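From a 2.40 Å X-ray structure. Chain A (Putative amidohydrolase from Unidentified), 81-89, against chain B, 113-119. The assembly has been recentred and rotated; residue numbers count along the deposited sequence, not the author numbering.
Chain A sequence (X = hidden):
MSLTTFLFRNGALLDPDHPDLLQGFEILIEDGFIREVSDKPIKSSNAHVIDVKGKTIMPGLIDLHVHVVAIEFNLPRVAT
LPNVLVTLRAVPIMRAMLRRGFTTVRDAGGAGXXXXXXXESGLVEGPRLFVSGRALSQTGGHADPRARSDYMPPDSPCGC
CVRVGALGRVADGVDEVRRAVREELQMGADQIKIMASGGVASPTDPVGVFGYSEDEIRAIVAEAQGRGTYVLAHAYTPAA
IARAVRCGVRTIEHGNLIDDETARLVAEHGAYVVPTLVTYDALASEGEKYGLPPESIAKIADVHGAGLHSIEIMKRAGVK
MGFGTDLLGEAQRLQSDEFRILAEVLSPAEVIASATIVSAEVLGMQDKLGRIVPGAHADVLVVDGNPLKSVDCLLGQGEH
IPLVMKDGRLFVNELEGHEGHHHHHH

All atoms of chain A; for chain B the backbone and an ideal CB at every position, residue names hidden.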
ATOM      1  N   LEU A  81     -16.600  -9.965 -17.742  1.00 51.42           N
ATOM      2  CA  LEU A  81     -17.299  -9.213 -18.775  1.00 48.98           C
ATOM      3  C   LEU A  81     -17.550  -7.758 -18.365  1.00 53.99           C
ATOM      4  O   LEU A  81     -17.764  -7.453 -17.185  1.00 52.87           O
ATOM      5  CB  LEU A  81     -18.627  -9.886 -19.093  1.00 48.91           C
ATOM      6  CG  LEU A  81     -18.503 -11.265 -19.739  1.00 49.31           C
ATOM      7  CD1 LEU A  81     -19.877 -11.789 -20.080  1.00 41.37           C
ATOM      8  CD2 LEU A  81     -17.627 -11.167 -20.993  1.00 46.99           C
ATOM      9  N   PRO A  82     -17.522  -6.853 -19.345  1.00 51.50           N
ATOM     10  CA  PRO A  82     -17.788  -5.446 -19.143  1.00 52.19           C
ATOM     11  C   PRO A  82     -19.133  -5.208 -18.471  1.00 54.17           C
ATOM     12  O   PRO A  82     -20.111  -5.885 -18.780  1.00 55.73           O
ATOM     13  CB  PRO A  82     -17.824  -4.901 -20.574  1.00 55.11           C
ATOM     14  CG  PRO A  82     -16.911  -5.815 -21.321  1.00 52.36           C
ATOM     15  CD  PRO A  82     -17.214  -7.158 -20.751  1.00 53.04           C
ATOM     16  N   ASN A  83     -19.169  -4.232 -17.571  1.00 52.90           N
ATOM     17  CA  ASN A  83     -20.367  -3.890 -16.831  1.00 49.08           C
ATOM     18  C   ASN A  83     -21.527  -3.488 -17.748  1.00 50.84           C
ATOM     19  O   ASN A  83     -22.690  -3.726 -17.440  1.00 53.92           O
ATOM     20  CB  ASN A  83     -20.045  -2.779 -15.833  1.00 45.62           C
ATOM     21  CG  ASN A  83     -19.180  -3.265 -14.667  1.00 46.66           C
ATOM     22  OD1 ASN A  83     -19.349  -4.384 -14.163  1.00 40.36           O
ATOM     23  ND2 ASN A  83     -18.265  -2.410 -14.217  1.00 40.73           N
ATOM     24  N   VAL A  84     -21.193  -2.897 -18.888  1.00 50.98           N
ATOM     25  CA  VAL A  84     -22.179  -2.465 -19.869  1.00 44.24           C
ATOM     26  C   VAL A  84     -22.890  -3.664 -20.485  1.00 44.25           C
ATOM     27  O   VAL A  84     -24.114  -3.712 -20.507  1.00 44.33           O
ATOM     28  CB  VAL A  84     -21.506  -1.596 -20.979  1.00 47.31           C
ATOM     29  CG1 VAL A  84     -22.437  -1.396 -22.191  1.00 37.29           C
ATOM     30  CG2 VAL A  84     -21.060  -0.245 -20.402  1.00 41.91           C
ATOM     31  N   LEU A  85     -22.115  -4.633 -20.968  1.00 44.66           N
ATOM     32  CA  LEU A  85     -22.666  -5.806 -21.639  1.00 50.19           C
ATOM     33  C   LEU A  85     -23.533  -6.619 -20.704  1.00 49.39           C
ATOM     34  O   LEU A  85     -24.618  -7.066 -21.064  1.00 53.90           O
ATOM     35  CB  LEU A  85     -21.548  -6.695 -22.203  1.00 50.38           C
ATOM     36  CG  LEU A  85     -20.691  -6.066 -23.309  1.00 60.11           C
ATOM     37  CD1 LEU A  85     -19.593  -7.024 -23.762  1.00 64.59           C
ATOM     38  CD2 LEU A  85     -21.531  -5.590 -24.495  1.00 52.79           C
ATOM     39  N   VAL A  86     -23.037  -6.828 -19.497  1.00 52.08           N
ATOM     40  CA  VAL A  86     -23.771  -7.593 -18.522  1.00 43.87           C
ATOM     41  C   VAL A  86     -25.114  -6.934 -18.261  1.00 43.04           C
ATOM     42  O   VAL A  86     -26.141  -7.599 -18.239  1.00 45.21           O
ATOM     43  CB  VAL A  86     -22.978  -7.721 -17.222  1.00 45.89           C
ATOM     44  CG1 VAL A  86     -23.755  -8.548 -16.217  1.00 47.69           C
ATOM     45  CG2 VAL A  86     -21.626  -8.364 -17.505  1.00 41.44           C
ATOM     46  N   THR A  87     -25.098  -5.619 -18.072  1.00 39.27           N
ATOM     47  CA  THR A  87     -26.303  -4.872 -17.767  1.00 38.71           C
ATOM     48  C   THR A  87     -27.308  -4.996 -18.904  1.00 41.99           C
ATOM     49  O   THR A  87     -28.469  -5.308 -18.685  1.00 43.95           O
ATOM     50  CB  THR A  87     -25.989  -3.361 -17.567  1.00 42.54           C
ATOM     51  OG1 THR A  87     -25.151  -3.173 -16.421  1.00 45.90           O
ATOM     52  CG2 THR A  87     -27.255  -2.577 -17.383  1.00 34.28           C
ATOM     53  N   LEU A  88     -26.846  -4.741 -20.121  1.00 44.46           N
ATOM     54  CA  LEU A  88     -27.670  -4.845 -21.316  1.00 45.97           C
ATOM     55  C   LEU A  88     -28.184  -6.269 -21.542  1.00 46.86           C
ATOM     56  O   LEU A  88     -29.326  -6.471 -21.955  1.00 49.64           O
ATOM     57  CB  LEU A  88     -26.864  -4.373 -22.534  1.00 47.87           C
ATOM     58  CG  LEU A  88     -27.004  -2.940 -23.066  1.00 49.53           C
ATOM     59  CD1 LEU A  88     -27.528  -1.936 -22.039  1.00 40.59           C
ATOM     60  CD2 LEU A  88     -25.691  -2.486 -23.683  1.00 50.96           C
ATOM     61  N   ARG A  89     -27.347  -7.262 -21.267  1.00 47.35           N
ATOM     62  CA  ARG A  89     -27.775  -8.660 -21.443  1.00 52.07           C
ATOM     63  C   ARG A  89     -28.756  -9.155 -20.381  1.00 51.97           C
ATOM     64  O   ARG A  89     -29.385 -10.192 -20.565  1.00 54.86           O
ATOM     65  CB  ARG A  89     -26.579  -9.606 -21.538  1.00 48.35           C
ATOM     66  CG  ARG A  89     -25.830  -9.513 -22.856  1.00 42.58           C
ATOM     67  CD  ARG A  89     -25.477 -10.904 -23.348  1.00 59.60           C
ATOM     68  NE  ARG A  89     -24.065 -11.216 -23.156  1.00 72.93           N
ATOM     69  CZ  ARG A  89     -23.562 -12.448 -23.191  1.00 71.83           C
ATOM     70  NH1 ARG A  89     -22.258 -12.644 -23.016  1.00 58.42           N
ATOM     71  NH2 ARG A  89     -24.369 -13.486 -23.386  1.00 60.63           N
TER
ATOM     72  N   UNK B 113     -15.441   0.638 -25.550  1.00 47.70           N
ATOM     73  CA  UNK B 113     -15.556  -0.369 -26.580  1.00 48.45           C
ATOM     74  C   UNK B 113     -16.736  -1.326 -26.358  1.00 50.24           C
ATOM     75  O   UNK B 113     -17.286  -1.879 -27.316  1.00 51.63           O
ATOM     76  CB  UNK B 113     -14.251  -1.164 -26.658  1.00 48.45           C
ATOM     77  N   UNK B 114     -17.117  -1.546 -25.089  1.00 49.82           N
ATOM     78  CA  UNK B 114     -18.304  -2.341 -24.782  1.00 49.18           C
ATOM     79  C   UNK B 114     -19.595  -1.778 -25.402  1.00 49.56           C
ATOM     80  O   UNK B 114     -20.414  -2.545 -25.911  1.00 50.62           O
ATOM     81  CB  UNK B 114     -18.469  -2.439 -23.264  1.00 49.18           C
ATOM     82  N   UNK B 115     -19.779  -0.461 -25.383  1.00 47.87           N
ATOM     83  CA  UNK B 115     -20.894   0.135 -26.115  1.00 50.26           C
ATOM     84  C   UNK B 115     -20.779  -0.114 -27.632  1.00 53.17           C
ATOM     85  O   UNK B 115     -21.750  -0.506 -28.285  1.00 48.34           O
ATOM     86  CB  UNK B 115     -20.956   1.638 -25.833  1.00 50.26           C
ATOM     87  N   UNK B 116     -19.591   0.118 -28.183  1.00 49.66           N
ATOM     88  CA  UNK B 116     -19.343  -0.126 -29.595  1.00 50.46           C
ATOM     89  C   UNK B 116     -19.753  -1.549 -29.981  1.00 56.49           C
ATOM     90  O   UNK B 116     -20.406  -1.758 -31.003  1.00 53.90           O
ATOM     91  CB  UNK B 116     -17.868   0.111 -29.924  1.00 50.46           C
ATOM     92  N   UNK B 117     -19.389  -2.531 -29.161  1.00 59.61           N
ATOM     93  CA  UNK B 117     -19.783  -3.903 -29.471  1.00 63.17           C
ATOM     94  C   UNK B 117     -21.249  -4.243 -29.168  1.00 59.73           C
ATOM     95  O   UNK B 117     -21.823  -5.120 -29.804  1.00 65.68           O
ATOM     96  CB  UNK B 117     -18.882  -4.863 -28.692  1.00 63.17           C
ATOM     97  N   UNK B 118     -21.860  -3.550 -28.217  1.00 59.17           N
ATOM     98  CA  UNK B 118     -23.278  -3.763 -27.923  1.00 56.12           C
ATOM     99  C   UNK B 118     -24.167  -3.273 -29.072  1.00 56.53           C
ATOM    100  O   UNK B 118     -25.329  -3.675 -29.199  1.00 56.89           O
ATOM    101  CB  UNK B 118     -23.660  -3.050 -26.624  1.00 56.12           C
ATOM    102  N   UNK B 119     -23.604  -2.403 -29.903  1.00 56.76           N
ATOM    103  CA  UNK B 119     -24.308  -1.854 -31.055  1.00 52.27           C
ATOM    104  C   UNK B 119     -24.107  -2.769 -32.245  1.00 54.52           C
ATOM    105  O   UNK B 119     -25.068  -3.153 -32.906  1.00 58.43           O
ATOM    106  CB  UNK B 119     -23.826  -0.437 -31.374  1.00 52.27           C
TER

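Chain B 113-119 is helical throughout and packs against helix 83-89 of chain A, with the axes 9.0 Å apart at closest approach and their N-to-C directions 38° apart. On the chain A side the atoms within reach are mainly carbons of Pro82(A), Val84(A), Leu85(A) and Leu88(A).

At position 113 the ideal CB has nothing of chain A within 5.5 Å, so this contact sets little constraint and many residues would serve. The deposited residue is Tyr113(B), whose side chain stays 6.9 Å or more from the stretch.

Position 114 faces three residues of chain A at close range. Its CA-to-CB bond points toward chain A, and its ideal CB lies 3.7 Å from Pro82(A) CB, 3.9 Å from Val84(A) CB and 4.3 Å from Leu85(A) CG. Such a carbon-lined site suits a compact apolar side chain: alanine, valine or proline, the last allowed by a phi of -59°. The residue is Pro114(B). Its CG packs 3.7 Å from Pro82(A) CB and its CB 4.0 Å from Val84(A) CB, while Leu85(A) CD2 lies 3.5 Å from Pro114(B) O. That oxygen also accepts the helical hydrogen bond from N of residue 118, at 2.9 Å.

At 115 the CA-to-CB bond points sideways, and the nearest chain A atom to the ideal CB is Val84(A) CG1, 5.0 Å away. A long apolar side chain, such as leucine, methionine or phenylalanine, could bridge that gap. Phe115(B), with chi1 at -86° (m), does so: Val84(A) CG1 sits over one ring face, 3.9 Å from the ring centroid and 16° off the normal, a CH-pi contact. The closest pair is Val84(A) CG1 and Phe115(B) CE1, at 3.7 Å.

Position 116 is out of reach and tolerant; it is Lys116(B), whose NZ is hydrogen-bonded elsewhere in the structure.

From 117 the bond again points sideways, with Leu85(A) CD2 5.0 Å from the ideal CB. A flexible side chain, polar or apolar, could lie along the leucine. Gln117(B) brings NE2 to 3.8 Å from Leu85(A) CD1, a van der Waals approach without a hydrogen bond.

Position 118 points toward chain A, its ideal CB 3.6 Å from Leu88(A) CD2 and 3.9 Å from Leu85(A) CD2. With two methyls already so near, a small side chain fits best, alanine above all, perhaps serine. Ala118(B) touches both leucines through its CB.

Finally, 119 has no chain A atom within 5.5 Å of its ideal CB, leaving the choice open; Val119(B) makes no contact here.

Chain B (113-119) YPFKQAV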
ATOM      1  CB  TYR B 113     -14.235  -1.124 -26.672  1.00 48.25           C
ATOM      2  CG  TYR B 113     -14.222  -2.216 -27.693  1.00 46.32           C
ATOM      3  CD1 TYR B 113     -14.006  -1.937 -29.036  1.00 45.14           C
ATOM      4  CD2 TYR B 113     -14.413  -3.539 -27.316  1.00 53.16           C
ATOM      5  CE1 TYR B 113     -13.982  -2.957 -29.979  1.00 44.20           C
ATOM      6  CE2 TYR B 113     -14.403  -4.562 -28.249  1.00 55.03           C
ATOM      7  CZ  TYR B 113     -14.182  -4.264 -29.577  1.00 49.70           C
ATOM      8  OH  TYR B 113     -14.171  -5.280 -30.495  1.00 56.92           O
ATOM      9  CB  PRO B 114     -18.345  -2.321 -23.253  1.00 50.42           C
ATOM     10  CG  PRO B 114     -16.895  -2.089 -22.853  1.00 41.93           C
ATOM     11  CD  PRO B 114     -16.413  -1.114 -23.869  1.00 47.36           C
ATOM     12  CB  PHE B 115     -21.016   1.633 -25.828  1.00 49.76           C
ATOM     13  CG  PHE B 115     -21.818   1.945 -24.609  1.00 52.98           C
ATOM     14  CD1 PHE B 115     -23.146   1.552 -24.520  1.00 57.80           C
ATOM     15  CD2 PHE B 115     -21.249   2.634 -23.541  1.00 55.80           C
ATOM     16  CE1 PHE B 115     -23.896   1.839 -23.389  1.00 59.00           C
ATOM     17  CE2 PHE B 115     -21.994   2.918 -22.406  1.00 50.72           C
ATOM     18  CZ  PHE B 115     -23.313   2.524 -22.330  1.00 52.55           C
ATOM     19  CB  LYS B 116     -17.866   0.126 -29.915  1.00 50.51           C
ATOM     20  CG  LYS B 116     -17.482   0.101 -31.394  1.00 45.97           C
ATOM     21  CD  LYS B 116     -15.972   0.001 -31.511  1.00 48.61           C
ATOM     22  CE  LYS B 116     -15.495  -0.165 -32.936  1.00 59.73           C
ATOM     23  NZ  LYS B 116     -15.512   1.117 -33.693  1.00 59.11           N
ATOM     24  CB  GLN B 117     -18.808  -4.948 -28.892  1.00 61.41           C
ATOM     25  CG  GLN B 117     -18.154  -4.609 -27.570  1.00 72.79           C
ATOM     26  CD  GLN B 117     -17.376  -5.796 -27.003  1.00 72.85           C
ATOM     27  OE1 GLN B 117     -17.321  -6.863 -27.623  1.00 81.89           O
ATOM     28  NE2 GLN B 117     -16.779  -5.618 -25.822  1.00 59.52           N
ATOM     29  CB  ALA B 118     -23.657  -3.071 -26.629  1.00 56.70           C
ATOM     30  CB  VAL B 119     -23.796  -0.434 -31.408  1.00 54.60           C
ATOM     31  CG1 VAL B 119     -24.306   0.004 -32.765  1.00 40.26           C
ATOM     32  CG2 VAL B 119     -24.212   0.577 -30.337  1.00 48.25           C
TER
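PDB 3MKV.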